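Local structure of extracellular solute-binding protein family 1 (Kribbella flavida, 5IXP) at residues Glu298-Val303 and Pro311-Ala316. The protein probably captures a solute, perhaps a sugar, outside the cell and delivers it to an ABC transporter for import. Sequence-based numbering, arbitrary orientation. Where two conformers were deposited one is given.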
loop_
_atom_site.group_PDB
_atom_site.type_symbol
_atom_site.label_atom_id
_atom_site.label_comp_id
_atom_site.label_asym_id
_atom_site.label_seq_id
_atom_site.Cartn_x
_atom_site.Cartn_y
_atom_site.Cartn_z
ATOM N N GLU A 298 -12.035 15.604 9.170
ATOM C CA GLU A 298 -12.028 16.915 8.525
ATOM C C GLU A 298 -10.658 17.223 7.931
ATOM O O GLU A 298 -10.563 17.820 6.852
ATOM C CB GLU A 298 -12.452 18.013 9.511
ATOM C CG GLU A 298 -13.933 17.963 9.903
ATOM C CD GLU A 298 -14.445 19.255 10.545
ATOM O OE1 GLU A 298 -13.628 20.054 11.059
ATOM O OE2 GLU A 298 -15.676 19.474 10.536
ATOM N N GLN A 299 -9.587 16.808 8.609
ATOM C CA GLN A 299 -8.247 17.063 8.098
ATOM C C GLN A 299 -7.894 16.111 6.965
ATOM O O GLN A 299 -7.235 16.513 6.000
ATOM C CB GLN A 299 -7.222 16.981 9.229
ATOM C CG GLN A 299 -7.147 18.292 10.037
ATOM C CD GLN A 299 -8.445 18.616 10.750
ATOM O OE1 GLN A 299 -9.177 19.524 10.349
ATOM N NE2 GLN A 299 -8.733 17.882 11.825
ATOM N N GLN A 300 -8.339 14.857 7.042
ATOM C CA GLN A 300 -8.064 13.953 5.929
ATOM C C GLN A 300 -8.777 14.405 4.659
ATOM O O GLN A 300 -8.252 14.220 3.551
ATOM C CB GLN A 300 -8.440 12.521 6.306
ATOM C CG GLN A 300 -7.647 12.001 7.512
ATOM C CD GLN A 300 -7.276 10.535 7.370
ATOM O OE1 GLN A 300 -7.519 9.927 6.336
ATOM N NE2 GLN A 300 -6.693 9.966 8.409
ATOM N N ILE A 301 -9.947 15.033 4.793
ATOM C CA ILE A 301 -10.603 15.605 3.619
ATOM C C ILE A 301 -9.784 16.760 3.052
ATOM O O ILE A 301 -9.617 16.876 1.832
ATOM C CB ILE A 301 -12.037 16.037 3.964
ATOM C CG1 ILE A 301 -12.899 14.796 4.211
ATOM C CG2 ILE A 301 -12.607 16.917 2.845
ATOM C CD1 ILE A 301 -14.208 15.086 4.883
ATOM N N LYS A 302 -9.251 17.631 3.917
ATOM C CA LYS A 302 -8.423 18.730 3.424
ATOM C C LYS A 302 -7.204 18.210 2.671
ATOM O O LYS A 302 -6.850 18.737 1.608
ATOM C CB LYS A 302 -7.987 19.630 4.579
ATOM C CG LYS A 302 -9.116 20.366 5.247
ATOM C CD LYS A 302 -8.603 21.045 6.508
ATOM C CE LYS A 302 -9.723 21.520 7.401
ATOM N NZ LYS A 302 -9.207 21.882 8.749
ATOM N N VAL A 303 -6.553 17.172 3.207
ATOM C CA VAL A 303 -5.388 16.585 2.550
ATOM C C VAL A 303 -5.791 15.954 1.223
ATOM O O VAL A 303 -5.085 16.090 0.216
ATOM C CB VAL A 303 -4.716 15.561 3.491
ATOM C CG1 VAL A 303 -3.658 14.744 2.752
ATOM C CG2 VAL A 303 -4.116 16.267 4.737
ATOM N N PRO A 311 -8.443 9.078 2.097
ATOM C CA PRO A 311 -8.614 9.005 3.558
ATOM C C PRO A 311 -8.772 7.578 4.060
ATOM O O PRO A 311 -9.287 6.702 3.365
ATOM C CB PRO A 311 -9.900 9.804 3.810
ATOM C CG PRO A 311 -9.999 10.739 2.650
ATOM C CD PRO A 311 -9.466 9.931 1.469
ATOM N N SER A 312 -8.327 7.355 5.295
ATOM C CA SER A 312 -8.577 6.093 5.977
ATOM C C SER A 312 -9.663 6.214 7.038
ATOM O O SER A 312 -9.926 5.242 7.752
ATOM C CB SER A 312 -7.285 5.554 6.603
ATOM O OG SER A 312 -6.786 6.400 7.635
ATOM N N THR A 313 -10.299 7.377 7.149
ATOM C CA THR A 313 -11.314 7.634 8.163
ATOM C C THR A 313 -12.697 7.487 7.538
ATOM O O THR A 313 -13.007 8.154 6.540
ATOM C CB THR A 313 -11.143 9.040 8.746
ATOM O OG1 THR A 313 -11.039 9.988 7.670
ATOM C CG2 THR A 313 -9.878 9.123 9.612
ATOM N N VAL A 314 -13.535 6.632 8.130
ATOM C CA VAL A 314 -14.768 6.246 7.436
ATOM C C VAL A 314 -15.724 7.423 7.272
ATOM O O VAL A 314 -16.510 7.458 6.313
ATOM C CB VAL A 314 -15.453 5.068 8.152
ATOM C CG1 VAL A 314 -14.573 3.824 8.094
ATOM C CG2 VAL A 314 -15.795 5.435 9.595
ATOM N N ASP A 315 -15.697 8.395 8.190
ATOM C CA ASP A 315 -16.603 9.533 8.056
ATOM C C ASP A 315 -16.322 10.332 6.792
ATOM O O ASP A 315 -17.237 10.949 6.239
ATOM C CB ASP A 315 -16.504 10.463 9.267
ATOM C CG ASP A 315 -17.155 9.891 10.505
ATOM O OD1 ASP A 315 -17.789 8.830 10.407
ATOM O OD2 ASP A 315 -17.024 10.513 11.589
ATOM N N ALA A 316 -15.064 10.368 6.341
ATOM C CA ALA A 316 -14.742 11.110 5.132
ATOM C C ALA A 316 -15.458 10.541 3.916
ATOM O O ALA A 316 -15.673 11.266 2.936
ATOM C CB ALA A 316 -13.224 11.122 4.896
#
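Gln300 OE1 accepts a hydrogen bond from Ser312 N at 2.9 Å, the N-H pointing fairly straight at the oxygen (153°) but arriving tilted 21° from the carbonyl plane. The same oxygen lies 3.1 Å from Pro311 CA, so it sits close against the backbone just before the bonded N-H. This is a clear example of a helix side chain that stands in for a backbone partner: a buried glutamine of helix 297-307 reaches over and takes up a main-chain N-H of the segment that follows it. The chain of Gln300 bends at chi2 (-142°), which swings its amide across toward Ser312 and Thr313. Its other end, NE2, has weak hydrogen bonds to Thr111 O and Thr295 O, and Thr111 O also accepts a bond from Ser312 OG, the firmer link to strand 108-121. Thr313 meets Gln300 from the opposite direction, its methyl CG2 3.5 Å from NE2. On the neighbouring side of the helix, Ile301 supplies the apolar part, with CG1 3.8 Å from Ala316 CB, on the 3-10 turn that Ala316 N closes onto Thr313 O at 3.0 Å. The chain leaving helix 297-307 doubles back along it, and this contact joins the two in what is, by family, the periplasmic-binding-protein fold. Thr313 OG1 is buried here with no partner in the model, 3.8 Å from Gln300 OE1. Direct polar anchoring between helix and loop therefore rests on the single bond to the glutamine oxygen.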